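Local coordinates for Bse634I restriction endonuclease (Geobacillus stearothermophilus, PDB 1KNV), which is a type II restriction endonuclease that probably cuts double-stranded DNA at a specific sequence with the help of bound metal ions, at residues E12-N17 with K21-P26; N28-L33 with G76-V81. One frame throughout, in Å; residues are numbered along the deposited sequence.

Contact 1: E12-N17 with K21-P26; sequences EEYKEN and KIRIKP
R23 reaches back over the neighbouring strand to touch both Y14 and E12. Its CB lies 3.8 Å from CE2 of the Y14 ring. A chi1 of 68° sets CG between the backbone N and the carbonyl carbon, where it packs against E12 CB. CD comes next, beside OE1 of E12. The chain then bends at chi3, and NE gives a hydrogen bond of 2.9 Å to E12 OE1, part of a salt bridge. The bond is well bent, 131° at the hydrogen. OE1 lies in the guanidinium plane, yet NE meets it from above the carboxylate plane. CZ, NH1 and NH2 lie flat on the Y14 ring, with planes 16° apart. This is a stacked cation-pi contact, with R23 CZ 3.8 Å from the ring centroid. NH2 sits near CG of Y14 and NH1 near CE2 and CZ.

The backbones are the two arms of an antiparallel beta hairpin at the protein surface. E12 with R23 and Y14 with K21 are hydrogen-bonded pairs, and K21 N to Y14 O is short at 2.6 Å. Between them, E13 and I22 form a non-hydrogen-bonded pair whose side chains leave the other face of the sheet.

K21 covers the second face of the Y14 ring, where its CB makes a CH-pi contact. The ring is thus held between an aliphatic carbon and a guanidinium. The extended K21 chain ends in a weak salt bridge to E16 OE1. K25 folds back through three bends and places NZ 3.3 Å from E12 OE1, a weak second bond to the oxygen that R23 holds.

Contact 2: N28-L33 with G76-V81; sequences NALIEL and GTWFEV
L30 and A29 on helix 26-33 meet the indole of W78 on helix 68-93. The contacts between the two segments are all apolar. The axes of the short segments 28-33 and 76-81 approach to 11.2 Å with a signed crossing angle of -56°, so side chains bridge the distance.

The aromatic contacts come first. L30 CG lies 3.5 Å from W78 CD1, on the pyrrole part of the indole. A29 CB touches the same ring system further along, 3.7 Å from W78 CZ2. Both approach the indole obliquely. W78 CG is anti to its own carbonyl carbon (chi1 -74°), which brings the indole across to the other helix although the CB starts out to one side.

The second kind is aliphatic. L30 and V81 meet tip to tip, with L30 CD1 3.5 Å from V81 CG1. CD1 also lies near V81 CB and CG2, so one methyl rests on the whole end of the valine. L30 therefore fills the angle between W78 and V81, one turn apart on their helix.

The indole N-H is satisfied in the first turn of helix 26-33. W78 NE1 gives a hydrogen bond to the backbone O of P26, which helps fix how the ring is turned. A leucine in place of W78 would probably cost the P26 carbonyl the indole N-H and open a gap beside A29 CB.

Other helices close in around this buried pair. W78 also packs on L47 and L50 of helix 43-60. From helix 169-176, I172 touches L30 and L176 touches V81. The side chain of V81 is about 11 Å from that of L197 on strand 191-198, where calcium has been seen bound to this protein, though none is bound to this chain here.

The two contacts come in series along the chain, with their centres about 17 Å apart and on the same side of the chain's centre. Contact 1 is the surface hairpin of strands 11-16 and 19-24. Contact 2 is a buried helix pair. Strand 19-24 runs almost directly into helix 26-33, so the hairpin leads into the helix that contact 2 uses. Helix 68-93 serves both: I24 rests on F71 and T74, and P26 packs on T77. The indole bond to P26, the last residue of segment 21-26, joins the two contacts. The N-terminal hairpin is thereby tied to helix 68-93, and neither contact uses a strand of the five-stranded mixed sheet.

Contact 1: E12-N17 with K21-P26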
loop_
_atom_site.group_PDB
_atom_site.type_symbol
_atom_site.label_atom_id
_atom_site.label_comp_id
_atom_site.label_asym_id
_atom_site.label_seq_id
_atom_site.Cartn_x
_atom_site.Cartn_y
_atom_site.Cartn_z
ATOM N N GLU B 12 -24.795 26.228 -44.224
ATOM C CA GLU B 12 -24.204 27.501 -44.615
ATOM C C GLU B 12 -23.175 27.315 -45.722
ATOM O O GLU B 12 -22.475 26.302 -45.763
ATOM C CB GLU B 12 -23.565 28.150 -43.382
ATOM C CG GLU B 12 -22.529 29.219 -43.647
ATOM C CD GLU B 12 -22.016 29.837 -42.358
ATOM O OE1 GLU B 12 -21.824 29.092 -41.376
ATOM O OE2 GLU B 12 -21.794 31.067 -42.329
ATOM N N GLU B 13 -23.109 28.278 -46.640
ATOM C CA GLU B 13 -22.137 28.204 -47.728
ATOM C C GLU B 13 -20.987 29.118 -47.374
ATOM O O GLU B 13 -21.162 30.176 -46.776
ATOM C CB GLU B 13 -22.675 28.703 -49.071
ATOM C CG GLU B 13 -24.169 28.769 -49.256
ATOM C CD GLU B 13 -24.520 29.422 -50.591
ATOM O OE1 GLU B 13 -23.609 30.023 -51.216
ATOM O OE2 GLU B 13 -25.697 29.344 -51.010
ATOM N N TYR B 14 -19.798 28.711 -47.764
ATOM C CA TYR B 14 -18.639 29.522 -47.500
ATOM C C TYR B 14 -17.590 29.157 -48.523
ATOM O O TYR B 14 -17.597 28.052 -49.066
ATOM C CB TYR B 14 -18.139 29.275 -46.073
ATOM C CG TYR B 14 -17.540 27.907 -45.837
ATOM C CD1 TYR B 14 -16.158 27.732 -45.786
ATOM C CD2 TYR B 14 -18.355 26.786 -45.668
ATOM C CE1 TYR B 14 -15.598 26.476 -45.578
ATOM C CE2 TYR B 14 -17.806 25.521 -45.462
ATOM C CZ TYR B 14 -16.425 25.377 -45.415
ATOM O OH TYR B 14 -15.866 24.134 -45.214
ATOM N N LYS B 15 -16.713 30.104 -48.818
ATOM C CA LYS B 15 -15.659 29.848 -49.772
ATOM C C LYS B 15 -14.334 29.639 -49.055
ATOM O O LYS B 15 -14.085 30.192 -47.981
ATOM C CB LYS B 15 -15.534 30.994 -50.772
ATOM C CG LYS B 15 -16.696 31.101 -51.739
ATOM C CD LYS B 15 -16.421 32.178 -52.763
ATOM C CE LYS B 15 -17.644 32.484 -53.600
ATOM N NZ LYS B 15 -17.368 33.608 -54.542
ATOM N N GLU B 16 -13.501 28.810 -49.666
ATOM C CA GLU B 16 -12.183 28.478 -49.163
ATOM C C GLU B 16 -11.347 28.277 -50.410
ATOM O O GLU B 16 -11.614 27.372 -51.198
ATOM C CB GLU B 16 -12.223 27.183 -48.364
ATOM C CG GLU B 16 -12.097 27.368 -46.871
ATOM C CD GLU B 16 -11.644 26.099 -46.191
ATOM O OE1 GLU B 16 -10.778 25.408 -46.767
ATOM O OE2 GLU B 16 -12.139 25.795 -45.085
ATOM N N ASN B 17 -10.350 29.130 -50.600
ATOM C CA ASN B 17 -9.496 29.034 -51.771
ATOM C C ASN B 17 -10.314 29.210 -53.050
ATOM O O ASN B 17 -10.081 28.528 -54.048
ATOM C CB ASN B 17 -8.792 27.683 -51.805
ATOM C CG ASN B 17 -7.961 27.436 -50.569
ATOM O OD1 ASN B 17 -7.322 28.348 -50.045
ATOM N ND2 ASN B 17 -7.950 26.192 -50.101
ATOM N N LYS B 21 -17.896 25.808 -50.443
ATOM C CA LYS B 21 -18.120 24.639 -49.602
ATOM C C LYS B 21 -19.364 24.790 -48.733
ATOM O O LYS B 21 -19.862 25.897 -48.525
ATOM C CB LYS B 21 -16.898 24.392 -48.725
ATOM C CG LYS B 21 -15.644 24.047 -49.504
ATOM C CD LYS B 21 -14.498 23.739 -48.561
ATOM C CE LYS B 21 -13.282 23.195 -49.295
ATOM N NZ LYS B 21 -12.265 22.668 -48.328
ATOM N N ILE B 22 -19.860 23.666 -48.223
ATOM C CA ILE B 22 -21.058 23.665 -47.394
ATOM C C ILE B 22 -20.795 23.087 -46.006
ATOM O O ILE B 22 -20.210 22.010 -45.872
ATOM C CB ILE B 22 -22.184 22.837 -48.057
ATOM C CG1 ILE B 22 -22.317 23.215 -49.543
ATOM C CG2 ILE B 22 -23.493 23.056 -47.311
ATOM C CD1 ILE B 22 -22.585 24.694 -49.811
ATOM N N ARG B 23 -21.233 23.806 -44.975
ATOM C CA ARG B 23 -21.059 23.353 -43.596
ATOM C C ARG B 23 -22.412 23.258 -42.901
ATOM O O ARG B 23 -23.270 24.119 -43.078
ATOM C CB ARG B 23 -20.176 24.326 -42.805
ATOM C CG ARG B 23 -20.836 25.674 -42.560
ATOM C CD ARG B 23 -20.226 26.420 -41.383
ATOM N NE ARG B 23 -19.405 27.556 -41.797
ATOM C CZ ARG B 23 -18.122 27.473 -42.134
ATOM N NH1 ARG B 23 -17.495 26.300 -42.112
ATOM N NH2 ARG B 23 -17.461 28.570 -42.490
ATOM N N ILE B 24 -22.610 22.210 -42.113
ATOM C CA ILE B 24 -23.864 22.073 -41.390
ATOM C C ILE B 24 -23.784 22.924 -40.126
ATOM O O ILE B 24 -22.714 23.086 -39.545
ATOM C CB ILE B 24 -24.125 20.619 -40.981
ATOM C CG1 ILE B 24 -24.212 19.741 -42.229
ATOM C CG2 ILE B 24 -25.399 20.533 -40.148
ATOM C CD1 ILE B 24 -24.389 18.276 -41.924
ATOM N N LYS B 25 -24.914 23.483 -39.715
ATOM C CA LYS B 25 -24.969 24.304 -38.511
ATOM C C LYS B 25 -25.875 23.545 -37.540
ATOM O O LYS B 25 -27.077 23.805 -37.467
ATOM C CB LYS B 25 -25.553 25.680 -38.841
ATOM C CG LYS B 25 -24.813 26.414 -39.950
ATOM C CD LYS B 25 -23.341 26.572 -39.619
ATOM C CE LYS B 25 -23.152 27.480 -38.421
ATOM N NZ LYS B 25 -23.762 28.805 -38.686
ATOM N N PRO B 26 -25.300 22.595 -36.783
ATOM C CA PRO B 26 -26.027 21.768 -35.814
ATOM C C PRO B 26 -26.912 22.499 -34.831
ATOM O O PRO B 26 -28.020 22.064 -34.550
ATOM C CB PRO B 26 -24.914 20.981 -35.120
ATOM C CG PRO B 26 -23.733 21.891 -35.231
ATOM C CD PRO B 26 -23.847 22.397 -36.643
#

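Contact 2: N28-L33 with G76-V81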
loop_
_atom_site.group_PDB
_atom_site.type_symbol
_atom_site.label_atom_id
_atom_site.label_comp_id
_atom_site.label_asym_id
_atom_site.label_seq_id
_atom_site.Cartn_x
_atom_site.Cartn_y
_atom_site.Cartn_z
ATOM N N ASN B 28 -28.302 25.559 -35.145
ATOM C CA ASN B 28 -29.444 26.218 -35.768
ATOM C C ASN B 28 -30.494 25.165 -36.096
ATOM O O ASN B 28 -31.692 25.438 -36.071
ATOM C CB ASN B 28 -29.035 26.964 -37.041
ATOM C CG ASN B 28 -28.026 28.066 -36.770
ATOM O OD1 ASN B 28 -28.074 28.738 -35.734
ATOM N ND2 ASN B 28 -27.113 28.269 -37.713
ATOM N N ALA B 29 -30.036 23.956 -36.397
ATOM C CA ALA B 29 -30.947 22.868 -36.709
ATOM C C ALA B 29 -31.781 22.581 -35.470
ATOM O O ALA B 29 -32.998 22.402 -35.561
ATOM C CB ALA B 29 -30.168 21.620 -37.112
ATOM N N LEU B 30 -31.120 22.551 -34.313
ATOM C CA LEU B 30 -31.791 22.275 -33.042
ATOM C C LEU B 30 -32.838 23.317 -32.694
ATOM O O LEU B 30 -33.974 22.984 -32.357
ATOM C CB LEU B 30 -30.769 22.195 -31.908
ATOM C CG LEU B 30 -29.930 20.924 -31.847
ATOM C CD1 LEU B 30 -28.840 21.094 -30.828
ATOM C CD2 LEU B 30 -30.803 19.747 -31.489
ATOM N N ILE B 31 -32.445 24.580 -32.765
ATOM C CA ILE B 31 -33.345 25.675 -32.447
ATOM C C ILE B 31 -34.553 25.689 -33.379
ATOM O O ILE B 31 -35.695 25.799 -32.930
ATOM C CB ILE B 31 -32.607 27.017 -32.541
ATOM C CG1 ILE B 31 -31.395 26.994 -31.611
ATOM C CG2 ILE B 31 -33.540 28.152 -32.165
ATOM C CD1 ILE B 31 -30.576 28.237 -31.675
ATOM N N GLU B 32 -34.284 25.568 -34.677
ATOM C CA GLU B 32 -35.326 25.560 -35.692
ATOM C C GLU B 32 -36.330 24.441 -35.473
ATOM O O GLU B 32 -37.509 24.606 -35.775
ATOM C CB GLU B 32 -34.704 25.433 -37.096
ATOM C CG GLU B 32 -34.238 26.767 -37.684
ATOM C CD GLU B 32 -33.411 26.583 -38.945
ATOM O OE1 GLU B 32 -33.666 25.601 -39.677
ATOM O OE2 GLU B 32 -32.520 27.424 -39.198
ATOM N N LEU B 33 -35.878 23.311 -34.949
ATOM C CA LEU B 33 -36.794 22.196 -34.744
ATOM C C LEU B 33 -37.282 22.073 -33.301
ATOM O O LEU B 33 -38.126 21.231 -33.002
ATOM C CB LEU B 33 -36.156 20.886 -35.176
ATOM C CG LEU B 33 -35.802 20.722 -36.638
ATOM C CD1 LEU B 33 -35.233 19.336 -36.888
ATOM C CD2 LEU B 33 -37.058 20.945 -37.422
ATOM N N GLY B 76 -23.344 13.613 -33.529
ATOM C CA GLY B 76 -22.622 13.560 -32.267
ATOM C C GLY B 76 -22.821 14.859 -31.510
ATOM O O GLY B 76 -23.113 14.852 -30.316
ATOM N N THR B 77 -22.671 15.982 -32.206
ATOM C CA THR B 77 -22.863 17.288 -31.590
ATOM C C THR B 77 -24.289 17.426 -31.078
ATOM O O THR B 77 -24.526 18.027 -30.027
ATOM C CB THR B 77 -22.594 18.398 -32.579
ATOM O OG1 THR B 77 -21.222 18.340 -32.985
ATOM C CG2 THR B 77 -22.889 19.750 -31.952
ATOM N N TRP B 78 -25.244 16.874 -31.825
ATOM C CA TRP B 78 -26.640 16.923 -31.416
ATOM C C TRP B 78 -26.833 16.045 -30.181
ATOM O O TRP B 78 -27.506 16.437 -29.227
ATOM C CB TRP B 78 -27.569 16.436 -32.540
ATOM C CG TRP B 78 -27.741 17.416 -33.666
ATOM C CD1 TRP B 78 -27.720 18.784 -33.581
ATOM C CD2 TRP B 78 -28.000 17.104 -35.036
ATOM N NE1 TRP B 78 -27.949 19.338 -34.815
ATOM C CE2 TRP B 78 -28.125 18.330 -35.726
ATOM C CE3 TRP B 78 -28.138 15.906 -35.751
ATOM C CZ2 TRP B 78 -28.382 18.389 -37.095
ATOM C CZ3 TRP B 78 -28.392 15.965 -37.111
ATOM C CH2 TRP B 78 -28.511 17.199 -37.770
ATOM N N PHE B 79 -26.238 14.858 -30.198
ATOM C CA PHE B 79 -26.359 13.948 -29.070
ATOM C C PHE B 79 -25.805 14.588 -27.803
ATOM O O PHE B 79 -26.376 14.442 -26.725
ATOM C CB PHE B 79 -25.606 12.659 -29.352
ATOM C CG PHE B 79 -25.702 11.668 -28.247
ATOM C CD1 PHE B 79 -26.919 11.070 -27.946
ATOM C CD2 PHE B 79 -24.580 11.333 -27.497
ATOM C CE1 PHE B 79 -27.024 10.146 -26.913
ATOM C CE2 PHE B 79 -24.667 10.413 -26.461
ATOM C CZ PHE B 79 -25.896 9.816 -26.168
ATOM N N GLU B 80 -24.684 15.287 -27.948
ATOM C CA GLU B 80 -24.032 15.972 -26.839
ATOM C C GLU B 80 -24.968 17.019 -26.259
ATOM O O GLU B 80 -25.062 17.176 -25.036
ATOM C CB GLU B 80 -22.739 16.645 -27.321
ATOM C CG GLU B 80 -21.525 15.712 -27.408
ATOM C CD GLU B 80 -20.431 16.231 -28.340
ATOM O OE1 GLU B 80 -20.184 17.453 -28.348
ATOM O OE2 GLU B 80 -19.804 15.418 -29.056
ATOM N N VAL B 81 -25.660 17.741 -27.138
ATOM C CA VAL B 81 -26.598 18.767 -26.691
ATOM C C VAL B 81 -27.776 18.105 -25.980
ATOM O O VAL B 81 -28.237 18.590 -24.946
ATOM C CB VAL B 81 -27.127 19.618 -27.869
ATOM C CG1 VAL B 81 -28.199 20.582 -27.378
ATOM C CG2 VAL B 81 -25.985 20.393 -28.498
#